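Local coordinates for protein putative oxidoreductase with NAD(P)-binding Rossmann-fold domain (Clostridium difficile, PDB 3UUW) that probably acts as an NAD(P)-dependent dehydrogenase of the Gfo/Idh/MocA family, built from a Rossmann domain and a C-terminal alpha/beta domain, at residues A[124-130]-A[266-272]; A[132-136]-A[174-178]; A[167-172]-A[214-218]; A[183-189]-A[201-207]. The contacts are given in a common frame with arbitrary orientation. Residue numbers count along the deposited sequence, not the author numbering.

Contact 1 of 4, residues A[124-130]-A[266-272]; sequences FNRRFCP and QKGFEDI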
# COMPACT_ATOMS: atom_id res chain seq x y z
N PHE A 124 27.40 13.06 -4.27
CA PHE A 124 26.35 12.74 -3.31
C PHE A 124 25.02 12.95 -4.00
O PHE A 124 24.34 13.96 -3.81
CB PHE A 124 26.50 13.56 -2.01
CG PHE A 124 27.67 13.15 -1.17
CD1 PHE A 124 27.71 11.89 -0.58
CD2 PHE A 124 28.72 14.02 -0.95
CE1 PHE A 124 28.77 11.52 0.17
CE2 PHE A 124 29.79 13.63 -0.19
CZ PHE A 124 29.81 12.38 0.37
N ASN A 125 24.65 11.98 -4.84
CA ASN A 125 23.45 12.10 -5.66
C ASN A 125 22.15 12.35 -4.90
O ASN A 125 21.24 13.00 -5.41
CB ASN A 125 23.29 10.88 -6.59
CG ASN A 125 23.24 9.60 -5.83
OD1 ASN A 125 24.25 9.18 -5.26
ND2 ASN A 125 22.05 8.99 -5.75
N ARG A 126 22.07 11.85 -3.66
CA ARG A 126 20.85 11.99 -2.88
C ARG A 126 20.48 13.46 -2.62
O ARG A 126 19.31 13.78 -2.50
CB ARG A 126 20.94 11.15 -1.61
CG ARG A 126 20.84 9.70 -1.89
CD ARG A 126 21.37 8.87 -0.75
NE ARG A 126 21.16 7.46 -1.04
CZ ARG A 126 21.83 6.77 -1.94
NH1 ARG A 126 22.83 7.32 -2.63
NH2 ARG A 126 21.52 5.49 -2.15
N ARG A 127 21.48 14.36 -2.59
CA ARG A 127 21.20 15.79 -2.44
C ARG A 127 20.45 16.38 -3.64
O ARG A 127 19.92 17.50 -3.58
CB ARG A 127 22.49 16.56 -2.21
CG ARG A 127 23.29 16.15 -1.01
CD ARG A 127 24.27 17.25 -0.68
NE ARG A 127 25.31 16.87 0.26
CZ ARG A 127 26.17 17.73 0.80
NH1 ARG A 127 26.07 19.03 0.58
NH2 ARG A 127 27.12 17.29 1.62
N PHE A 128 20.41 15.62 -4.74
CA PHE A 128 19.73 16.02 -5.96
C PHE A 128 18.55 15.10 -6.31
O PHE A 128 17.93 15.25 -7.38
CB PHE A 128 20.72 16.07 -7.14
CG PHE A 128 21.69 17.20 -7.05
CD1 PHE A 128 22.78 17.13 -6.21
CD2 PHE A 128 21.48 18.36 -7.77
CE1 PHE A 128 23.65 18.17 -6.10
CE2 PHE A 128 22.37 19.41 -7.66
CZ PHE A 128 23.45 19.31 -6.83
N CYS A 129 18.26 14.14 -5.43
CA CYS A 129 17.13 13.25 -5.61
C CYS A 129 15.87 14.14 -5.59
O CYS A 129 15.60 14.82 -4.61
CB CYS A 129 17.12 12.20 -4.50
SG CYS A 129 15.59 11.25 -4.38
N PRO A 130 15.09 14.13 -6.66
CA PRO A 130 13.96 15.06 -6.71
C PRO A 130 12.99 14.93 -5.52
O PRO A 130 12.58 15.94 -4.97
CB PRO A 130 13.28 14.72 -8.03
CG PRO A 130 14.43 14.31 -8.89
CD PRO A 130 15.33 13.51 -7.99
N GLN A 266 15.33 9.86 -11.15
CA GLN A 266 14.76 9.55 -9.83
C GLN A 266 15.79 9.61 -8.73
O GLN A 266 15.52 10.14 -7.68
CB GLN A 266 14.15 8.15 -9.78
CG GLN A 266 12.97 7.90 -10.69
CD GLN A 266 12.59 6.42 -10.70
OE1 GLN A 266 12.98 5.66 -9.83
NE2 GLN A 266 11.90 5.99 -11.77
N LYS A 267 16.97 9.03 -8.97
CA LYS A 267 17.97 8.88 -7.91
C LYS A 267 18.83 10.11 -7.72
O LYS A 267 19.57 10.19 -6.74
CB LYS A 267 18.84 7.68 -8.18
CG LYS A 267 18.08 6.35 -8.22
CD LYS A 267 18.99 5.26 -8.73
CE LYS A 267 18.29 3.96 -9.09
NZ LYS A 267 17.46 3.41 -7.97
N GLY A 268 18.73 11.09 -8.62
CA GLY A 268 19.52 12.31 -8.49
C GLY A 268 20.78 12.36 -9.35
O GLY A 268 21.45 13.39 -9.42
N PHE A 269 21.11 11.26 -10.01
CA PHE A 269 22.32 11.22 -10.84
C PHE A 269 22.21 12.18 -12.03
O PHE A 269 23.20 12.79 -12.43
CB PHE A 269 22.62 9.81 -11.33
CG PHE A 269 23.08 8.89 -10.26
CD1 PHE A 269 24.37 9.01 -9.74
CD2 PHE A 269 22.23 7.94 -9.72
CE1 PHE A 269 24.81 8.18 -8.75
CE2 PHE A 269 22.65 7.09 -8.71
CZ PHE A 269 23.95 7.20 -8.21
N GLU A 270 21.03 12.28 -12.63
CA GLU A 270 20.85 13.15 -13.76
C GLU A 270 21.05 14.62 -13.37
O GLU A 270 21.83 15.35 -14.02
CB GLU A 270 19.47 12.91 -14.43
CG GLU A 270 19.21 13.79 -15.60
CD GLU A 270 18.03 13.35 -16.45
OE1 GLU A 270 17.44 14.21 -17.12
OE2 GLU A 270 17.71 12.15 -16.48
N ASP A 271 20.43 15.04 -12.29
CA ASP A 271 20.52 16.44 -11.91
C ASP A 271 21.90 16.81 -11.36
O ASP A 271 22.40 17.90 -11.65
CB ASP A 271 19.40 16.81 -10.98
CG ASP A 271 18.04 16.79 -11.69
OD1 ASP A 271 18.00 17.13 -12.91
OD2 ASP A 271 17.05 16.41 -11.05
N ILE A 272 22.53 15.89 -10.63
CA ILE A 272 23.84 16.21 -10.07
C ILE A 272 24.87 16.34 -11.20
O ILE A 272 25.73 17.23 -11.17
CB ILE A 272 24.32 15.22 -8.98
CG1 ILE A 272 25.46 15.86 -8.17
CG2 ILE A 272 24.74 13.83 -9.56
CD1 ILE A 272 25.88 15.04 -6.97
O HOH W 1 16.86 17.34 -8.52
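Phe124 opens the segment with its backbone N 3.7 Å from Ile272 CD1. Its side chain points away. Asn125 hydrogen-bonds the other segment: Asn125 ND2 donates to Lys267 O at 2.9 Å. Its CB lies over the Phe269 ring, 3.9 Å from the centroid, a CH-pi contact. Its carbonyl O meets Gly268 CA at 3.6 Å in a CA-H...O contact. Arg126 and Arg127 turn elsewhere, to salt bridges with Glu225 and with Asp173 and Glu292. Phe128 points at the other segment. Ile272 CA sits over its ring face, 4.0 Å from the centroid. Water 1 joins Phe128 O to Asp271 OD2, donating to both at 2.6 and 2.7 Å. Asp271 also pairs with Lys265. Cys129 CA comes within 3.9 Å of Gly268 CA. At phi 99°, Gly268 separates two helices, and a CB there would clash with Asn125 O. Pro130 CD ends the run 3.4 Å from Gln266 O. The 3-10 turn 125-128 thus packs on the junction of helices 263-267 and 269-281. It follows strand 120-122 of the parallel sheet, consistent with the link from the Rossmann domain to the C-terminal domain in the two-domain Gfo/Idh/MocA fold.

Contact 2 of 4, residues A[132-136]-A[174-178]; sequences YKEIK and TALWL. With GOL (glycerol), chain I.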
# COMPACT_ATOMS: atom_id res chain seq x y z
N TYR A 132 13.58 13.72 -2.49
CA TYR A 132 14.23 14.15 -1.25
C TYR A 132 14.24 15.68 -1.17
O TYR A 132 14.03 16.26 -0.10
CB TYR A 132 15.66 13.65 -1.15
CG TYR A 132 15.86 12.18 -0.79
CD1 TYR A 132 14.80 11.33 -0.52
CD2 TYR A 132 17.15 11.67 -0.62
CE1 TYR A 132 15.01 10.00 -0.14
CE2 TYR A 132 17.36 10.34 -0.25
CZ TYR A 132 16.28 9.52 -0.01
OH TYR A 132 16.51 8.21 0.37
N LYS A 133 14.53 16.33 -2.29
CA LYS A 133 14.48 17.78 -2.32
C LYS A 133 13.06 18.28 -1.99
O LYS A 133 12.90 19.30 -1.29
CB LYS A 133 14.96 18.34 -3.66
CG LYS A 133 16.46 18.20 -3.83
CD LYS A 133 17.02 18.76 -5.16
CE LYS A 133 16.58 20.19 -5.47
NZ LYS A 133 17.10 21.16 -4.47
N GLU A 134 12.06 17.62 -2.53
CA GLU A 134 10.68 18.03 -2.28
C GLU A 134 10.33 17.96 -0.80
O GLU A 134 9.82 18.94 -0.25
CB GLU A 134 9.70 17.22 -3.10
CG GLU A 134 8.27 17.70 -2.97
CD GLU A 134 7.35 17.16 -4.04
OE1 GLU A 134 7.79 16.34 -4.88
OE2 GLU A 134 6.16 17.56 -4.04
N ILE A 135 10.64 16.86 -0.13
CA ILE A 135 10.26 16.75 1.27
C ILE A 135 11.08 17.70 2.12
O ILE A 135 10.56 18.26 3.06
CB ILE A 135 10.27 15.28 1.83
CG1 ILE A 135 11.66 14.65 1.80
CG2 ILE A 135 9.28 14.42 1.03
CD1 ILE A 135 11.75 13.29 2.60
N LYS A 136 12.34 17.94 1.74
CA LYS A 136 13.17 18.88 2.47
C LYS A 136 12.58 20.28 2.35
O LYS A 136 12.48 21.01 3.34
CB LYS A 136 14.59 18.89 1.92
CG LYS A 136 15.56 19.82 2.65
CD LYS A 136 16.93 19.79 1.96
CE LYS A 136 17.96 20.67 2.64
NZ LYS A 136 17.68 22.11 2.37
N THR A 174 23.19 12.39 3.77
CA THR A 174 21.80 12.83 3.61
C THR A 174 21.29 13.44 4.93
O THR A 174 20.61 14.47 4.94
CB THR A 174 20.92 11.69 3.12
OG1 THR A 174 21.45 11.18 1.89
CG2 THR A 174 19.48 12.17 2.93
N ALA A 175 21.65 12.80 6.04
CA ALA A 175 21.30 13.29 7.37
C ALA A 175 21.82 14.72 7.60
O ALA A 175 21.07 15.58 8.05
CB ALA A 175 21.84 12.35 8.45
N LEU A 176 23.09 14.95 7.29
CA LEU A 176 23.71 16.23 7.56
C LEU A 176 23.11 17.30 6.64
O LEU A 176 22.93 18.45 7.05
CB LEU A 176 25.23 16.14 7.43
CG LEU A 176 25.95 15.22 8.44
CD1 LEU A 176 27.43 15.25 8.18
CD2 LEU A 176 25.65 15.61 9.87
N TRP A 177 22.78 16.92 5.40
CA TRP A 177 22.17 17.83 4.43
C TRP A 177 20.77 18.23 4.87
O TRP A 177 20.38 19.39 4.74
CB TRP A 177 22.17 17.17 3.05
CG TRP A 177 21.38 17.82 1.99
CD1 TRP A 177 21.66 18.98 1.33
CD2 TRP A 177 20.23 17.28 1.37
NE1 TRP A 177 20.72 19.21 0.36
CE2 TRP A 177 19.83 18.17 0.36
CE3 TRP A 177 19.49 16.11 1.57
CZ2 TRP A 177 18.71 17.95 -0.44
CZ3 TRP A 177 18.38 15.89 0.78
CH2 TRP A 177 18.01 16.82 -0.21
N LEU A 178 20.03 17.27 5.44
CA LEU A 178 18.70 17.56 6.00
C LEU A 178 18.76 18.31 7.32
O LEU A 178 17.87 19.13 7.60
CB LEU A 178 17.91 16.27 6.20
CG LEU A 178 17.42 15.58 4.95
CD1 LEU A 178 16.88 14.17 5.30
CD2 LEU A 178 16.35 16.42 4.19
C1 GOL I . 20.92 22.22 -2.73
O1 GOL I . 21.06 21.83 -1.38
C2 GOL I . 20.40 21.03 -3.51
O2 GOL I . 20.96 19.88 -2.95
C3 GOL I . 20.74 21.08 -5.00
O3 GOL I . 19.63 21.48 -5.76
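Two helices of the C-terminal alpha/beta domain lie side by side on one face of its mixed sheet. Segments 132-136 and 174-178 run roughly parallel, crossing at -34° with axes 11.9 Å apart. Trp177 reaches into the gap. Its chi1 is t and its chi2 72°, which swings the indole across to the other helix. Lys136 is extended, t through chi3, m at chi4. This lays Lys136 CD over the six-membered ring of Trp177, 3.8 Å from its centroid. Lys136 NZ is 5.1 Å from the centroid of the five-membered ring of Trp177, at most a weak cation-pi attraction. The edge of the indole meets Tyr132, whose CB is 4.0 Å from Trp177 CZ3. Tyr132 is m and sends its OH to Glu225. Thr174, also m, bonds through OG1 to His170 O and leaves CG2 4.2 Å from Tyr132 CE2. Leu178, in the mt rotamer, puts CD2 3.8 Å from Lys136 CB. Ile135 and Leu178 both rest on Val227 of the sheet. Lys133 curls through two p angles, and its NZ donates at 2.9 Å to O3 of a glycerol, probably from the crystallisation liquor. Trp177 NE1 donates to O1 of the same glycerol at 3.2 Å.

Contact 3 of 4, residues A[167-172]-A[214-218]; sequences DYIHVI and TSMHR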
# COMPACT_ATOMS: atom_id res chain seq x y z
N ASP A 167 29.25 3.06 1.75
CA ASP A 167 27.80 3.02 1.67
C ASP A 167 27.07 3.75 2.78
O ASP A 167 26.16 4.53 2.50
CB ASP A 167 27.32 1.58 1.59
CG ASP A 167 25.92 1.46 0.99
OD1 ASP A 167 25.34 2.49 0.56
OD2 ASP A 167 25.39 0.33 0.94
N TYR A 168 27.46 3.55 4.04
CA TYR A 168 26.80 4.27 5.13
C TYR A 168 26.99 5.78 4.98
O TYR A 168 26.19 6.56 5.49
CB TYR A 168 27.34 3.84 6.47
CG TYR A 168 26.58 4.28 7.70
CD1 TYR A 168 25.20 4.06 7.83
CD2 TYR A 168 27.24 4.83 8.77
CE1 TYR A 168 24.51 4.43 9.00
CE2 TYR A 168 26.55 5.22 9.95
CZ TYR A 168 25.19 5.00 10.06
OH TYR A 168 24.55 5.35 11.23
N ILE A 169 28.02 6.17 4.24
CA ILE A 169 28.30 7.58 4.00
C ILE A 169 27.11 8.26 3.34
O ILE A 169 26.87 9.45 3.57
CB ILE A 169 29.60 7.77 3.15
CG1 ILE A 169 30.09 9.23 3.20
CG2 ILE A 169 29.37 7.33 1.69
CD1 ILE A 169 31.47 9.40 2.59
N HIS A 170 26.37 7.53 2.51
CA HIS A 170 25.17 8.11 1.89
C HIS A 170 24.10 8.47 2.91
O HIS A 170 23.45 9.50 2.78
CB HIS A 170 24.55 7.17 0.86
CG HIS A 170 25.30 7.10 -0.43
ND1 HIS A 170 25.49 8.20 -1.24
CD2 HIS A 170 25.86 6.05 -1.07
CE1 HIS A 170 26.16 7.83 -2.31
NE2 HIS A 170 26.39 6.53 -2.24
N VAL A 171 23.94 7.62 3.91
CA VAL A 171 22.98 7.85 4.99
C VAL A 171 23.38 9.08 5.82
O VAL A 171 22.57 10.00 6.07
CB VAL A 171 22.82 6.57 5.86
CG1 VAL A 171 21.88 6.82 7.03
CG2 VAL A 171 22.29 5.40 5.01
N ILE A 172 24.65 9.11 6.23
CA ILE A 172 25.20 10.22 7.03
C ILE A 172 25.17 11.51 6.23
O ILE A 172 24.74 12.54 6.75
CB ILE A 172 26.61 9.90 7.52
CG1 ILE A 172 26.59 8.69 8.45
CG2 ILE A 172 27.28 11.12 8.23
CD1 ILE A 172 25.60 8.81 9.64
N THR A 214 19.76 7.37 12.15
CA THR A 214 20.30 6.73 10.96
C THR A 214 20.51 5.28 11.22
O THR A 214 20.92 4.90 12.30
CB THR A 214 21.65 7.35 10.56
OG1 THR A 214 22.61 7.23 11.62
CG2 THR A 214 21.48 8.84 10.21
N SER A 215 20.23 4.44 10.22
CA SER A 215 20.30 2.97 10.38
C SER A 215 20.60 2.20 9.09
O SER A 215 20.04 2.48 8.04
CB SER A 215 18.97 2.48 10.96
OG SER A 215 18.92 1.07 11.08
N MET A 216 21.45 1.18 9.19
CA MET A 216 21.83 0.36 8.05
C MET A 216 22.05 -1.10 8.50
O MET A 216 22.98 -1.41 9.25
CB MET A 216 23.10 0.93 7.38
CG MET A 216 23.78 -0.05 6.40
SD MET A 216 25.12 0.69 5.45
CE MET A 216 24.17 1.74 4.32
N HIS A 217 21.20 -1.99 8.00
CA HIS A 217 21.31 -3.43 8.26
C HIS A 217 21.68 -4.09 6.94
O HIS A 217 20.94 -4.02 5.96
CB HIS A 217 20.00 -3.99 8.80
CG HIS A 217 20.09 -5.40 9.27
ND1 HIS A 217 18.98 -6.21 9.37
CD2 HIS A 217 21.14 -6.14 9.66
CE1 HIS A 217 19.35 -7.40 9.81
NE2 HIS A 217 20.66 -7.39 9.99
N ARG A 218 22.84 -4.72 6.95
CA ARG A 218 23.41 -5.36 5.77
C ARG A 218 22.88 -6.76 5.51
O ARG A 218 23.15 -7.33 4.44
CB ARG A 218 24.93 -5.44 5.92
CG ARG A 218 25.60 -4.11 6.24
CD ARG A 218 25.48 -3.10 5.11
NE ARG A 218 26.17 -3.56 3.90
CZ ARG A 218 26.26 -2.84 2.78
NH1 ARG A 218 25.73 -1.62 2.71
NH2 ARG A 218 26.90 -3.35 1.73
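A salt bridge joins one end of the contact. Arg218 NH1 donates to Asp167 OD2 at 2.7 Å. The other oxygen of this carboxylate, OD1, pairs with Lys149. Farther along, Tyr168 OH and Thr214 OG1 share a hydrogen bond of 2.7 Å, and either could be the donor. Tyr168 OH also bonds to His203 of the neighbouring strand. Arg218 NH1 reaches Met216 SD at 3.6 Å, a weak hydrogen bond. The same sulfur stands 5.3 Å from the Tyr168 ring centroid, an oblique Met-aromatic contact. Met216 CE reaches Tyr168 CA at 3.7 Å and Asp167 CG at 3.8 Å. Its CB is 3.8 Å from Tyr168 CD1. Val171 completes the packing, with CG1 3.6 Å from Thr214 CB and CG2 4.2 Å from Met216 CE. The helix runs nearly antiparallel to the strand, at 156°, with axes 8.8 Å apart. Thr214 and Met216 both point up at it, as alternate residues of a strand do. This is helix-on-sheet packing in the C-terminal domain. Helix 295-305 lies against the helix as well, touching Tyr168 and Ile172. The salt bridge and the hydroxyl pair lie at the two ends of the strand segment, both from the first turn of 167-172, with Met216 between them. The polar pairs add directional contacts to apolar packing, consistent with a defined register of helix on strand.

Contact 4 of 4, residues A[183-189]-A[201-207]; sequences VEISGED and VSHKLKG
Strands 184-189 and 201-206 run antiparallel, at 166° with axes 4.5 Å apart. Glu184 and Lys206 form a hydrogen-bonded pair: Glu184 N to Lys206 O is 3.0 Å, and Lys206 N to Glu184 O is 2.8 Å. Ile185 faces Leu205 as a non-hydrogen-bonded pair, with CG1 3.8 Å from Leu205 CD2. Ser186 N donates to Lys204 O at 2.8 Å, but Lys204 N donates to Gly187 O at 3.0 Å. Ser186 (phi/psi -118/4) and Gly187 (-172/148) thus form a beta bulge opposite Lys204, and Gly187 N has no partner in the model. The two strands are a beta hairpin, with 184-192 outermost in the C-terminal mixed sheet within this chain. Asp189 N donates to Ser202 O at 2.9 Å, and Ser202 N to Asp189 O at 3.0 Å. Between the bulge and this pair lies the non-hydrogen-bonded pair Glu188 and His203. Glu188 is tt and His203 is m, so His203 NE2 donates to Glu188 OE1 at 2.8 Å. His203 ND1 pairs with Tyr168 OH. Water 2 donates to Asp189 OD2 at 2.6 Å and weakly to Ser202 OG at 3.4 Å. Ser202 OG is hydrogen-bonded to Thr214 O. Asp189 is salt-bridged to Lys204 and Lys206 of the third subunit.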
# COMPACT_ATOMS: atom_id res chain seq x y z
N VAL A 183 25.36 18.93 14.38
CA VAL A 183 24.85 17.79 15.13
C VAL A 183 25.97 17.08 15.86
O VAL A 183 27.15 17.23 15.52
CB VAL A 183 24.09 16.80 14.20
CG1 VAL A 183 22.92 17.47 13.53
CG2 VAL A 183 25.04 16.19 13.18
N GLU A 184 25.59 16.35 16.90
CA GLU A 184 26.51 15.59 17.73
C GLU A 184 26.00 14.16 17.84
O GLU A 184 24.80 13.96 18.00
CB GLU A 184 26.55 16.18 19.14
CG GLU A 184 27.11 17.60 19.24
CD GLU A 184 28.63 17.64 19.23
OE1 GLU A 184 29.26 16.77 18.59
OE2 GLU A 184 29.20 18.55 19.87
N ILE A 185 26.89 13.17 17.82
CA ILE A 185 26.48 11.78 18.04
C ILE A 185 26.01 11.57 19.48
O ILE A 185 26.77 11.84 20.42
CB ILE A 185 27.61 10.79 17.74
CG1 ILE A 185 27.93 10.79 16.25
CG2 ILE A 185 27.24 9.37 18.18
CD1 ILE A 185 29.14 9.95 15.90
N SER A 186 24.77 11.13 19.66
CA SER A 186 24.20 10.90 20.99
C SER A 186 23.81 9.44 21.25
O SER A 186 23.27 9.12 22.31
CB SER A 186 22.97 11.80 21.21
OG SER A 186 21.95 11.50 20.27
N GLY A 187 24.10 8.57 20.28
CA GLY A 187 23.81 7.15 20.40
C GLY A 187 24.43 6.44 19.22
O GLY A 187 24.54 7.03 18.13
N GLU A 188 24.86 5.20 19.46
CA GLU A 188 25.49 4.34 18.45
C GLU A 188 25.26 2.85 18.73
O GLU A 188 25.38 2.39 19.89
CB GLU A 188 27.02 4.59 18.38
CG GLU A 188 27.77 3.59 17.49
CD GLU A 188 29.26 3.84 17.41
OE1 GLU A 188 29.65 4.78 16.68
OE2 GLU A 188 30.04 3.08 18.05
N ASP A 189 24.93 2.11 17.68
CA ASP A 189 24.96 0.65 17.69
C ASP A 189 25.95 0.30 16.58
O ASP A 189 25.86 0.83 15.47
CB ASP A 189 23.62 0.02 17.31
CG ASP A 189 22.50 0.36 18.26
OD1 ASP A 189 22.75 0.47 19.48
OD2 ASP A 189 21.35 0.50 17.77
N VAL A 201 24.60 -0.97 11.73
CA VAL A 201 25.09 0.26 12.32
C VAL A 201 23.94 1.22 12.45
O VAL A 201 23.08 1.28 11.57
CB VAL A 201 26.25 0.90 11.51
CG1 VAL A 201 25.80 1.25 10.11
CG2 VAL A 201 26.81 2.15 12.21
N SER A 202 23.95 1.97 13.53
CA SER A 202 22.94 2.99 13.75
C SER A 202 23.51 4.10 14.61
O SER A 202 24.39 3.87 15.45
CB SER A 202 21.71 2.39 14.42
OG SER A 202 20.80 3.41 14.76
N HIS A 203 23.01 5.31 14.38
CA HIS A 203 23.39 6.48 15.16
C HIS A 203 22.21 7.37 15.42
O HIS A 203 21.23 7.36 14.68
CB HIS A 203 24.46 7.29 14.45
CG HIS A 203 25.78 6.60 14.43
ND1 HIS A 203 26.14 5.74 13.42
CD2 HIS A 203 26.77 6.56 15.34
CE1 HIS A 203 27.33 5.24 13.69
NE2 HIS A 203 27.72 5.70 14.86
N LYS A 204 22.30 8.10 16.51
CA LYS A 204 21.40 9.19 16.75
C LYS A 204 22.26 10.46 16.66
O LYS A 204 23.26 10.61 17.42
CB LYS A 204 20.73 9.08 18.10
CG LYS A 204 19.74 10.20 18.37
CD LYS A 204 19.09 10.05 19.74
CE LYS A 204 17.97 9.04 19.72
NZ LYS A 204 16.79 9.59 18.97
N LEU A 205 21.86 11.37 15.76
CA LEU A 205 22.54 12.63 15.54
C LEU A 205 21.66 13.74 16.10
O LEU A 205 20.58 14.04 15.58
CB LEU A 205 22.84 12.85 14.05
CG LEU A 205 23.60 11.71 13.36
CD1 LEU A 205 23.75 12.04 11.88
CD2 LEU A 205 24.96 11.40 14.00
N LYS A 206 22.14 14.36 17.18
CA LYS A 206 21.37 15.37 17.89
C LYS A 206 21.67 16.81 17.47
O LYS A 206 22.82 17.25 17.57
CB LYS A 206 21.62 15.22 19.39
CG LYS A 206 20.76 16.13 20.26
CD LYS A 206 21.05 15.93 21.73
CE LYS A 206 20.07 16.73 22.59
NZ LYS A 206 18.64 16.35 22.29
N GLY A 207 20.63 17.54 17.08
CA GLY A 207 20.74 18.99 16.78
C GLY A 207 19.97 19.78 17.81
O GLY A 207 19.30 19.20 18.65
O HOH W 2 19.07 1.27 16.70

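How the contacts relate
From the N terminus, the chain completes the parallel Rossmann sheet before contact 1 begins at 124-130. That contact closes the longest loop, on 266-272, and the other three all fall within it. It ties the end of the first domain to the helices that follow the mixed sheet. Helix 130-138 starts contact 2, which closes on helix 160-179. Contact 3 starts earlier on that helix and closes on strand 211-217, so contacts 2 and 3 cross. Contact 4, the hairpin outermost within this chain, opens after contact 2 closes and lies within the loop of contact 3. Tyr168 to His203 joins contacts 3 and 4, and Arg127 packs on Trp177 between contacts 1 and 2.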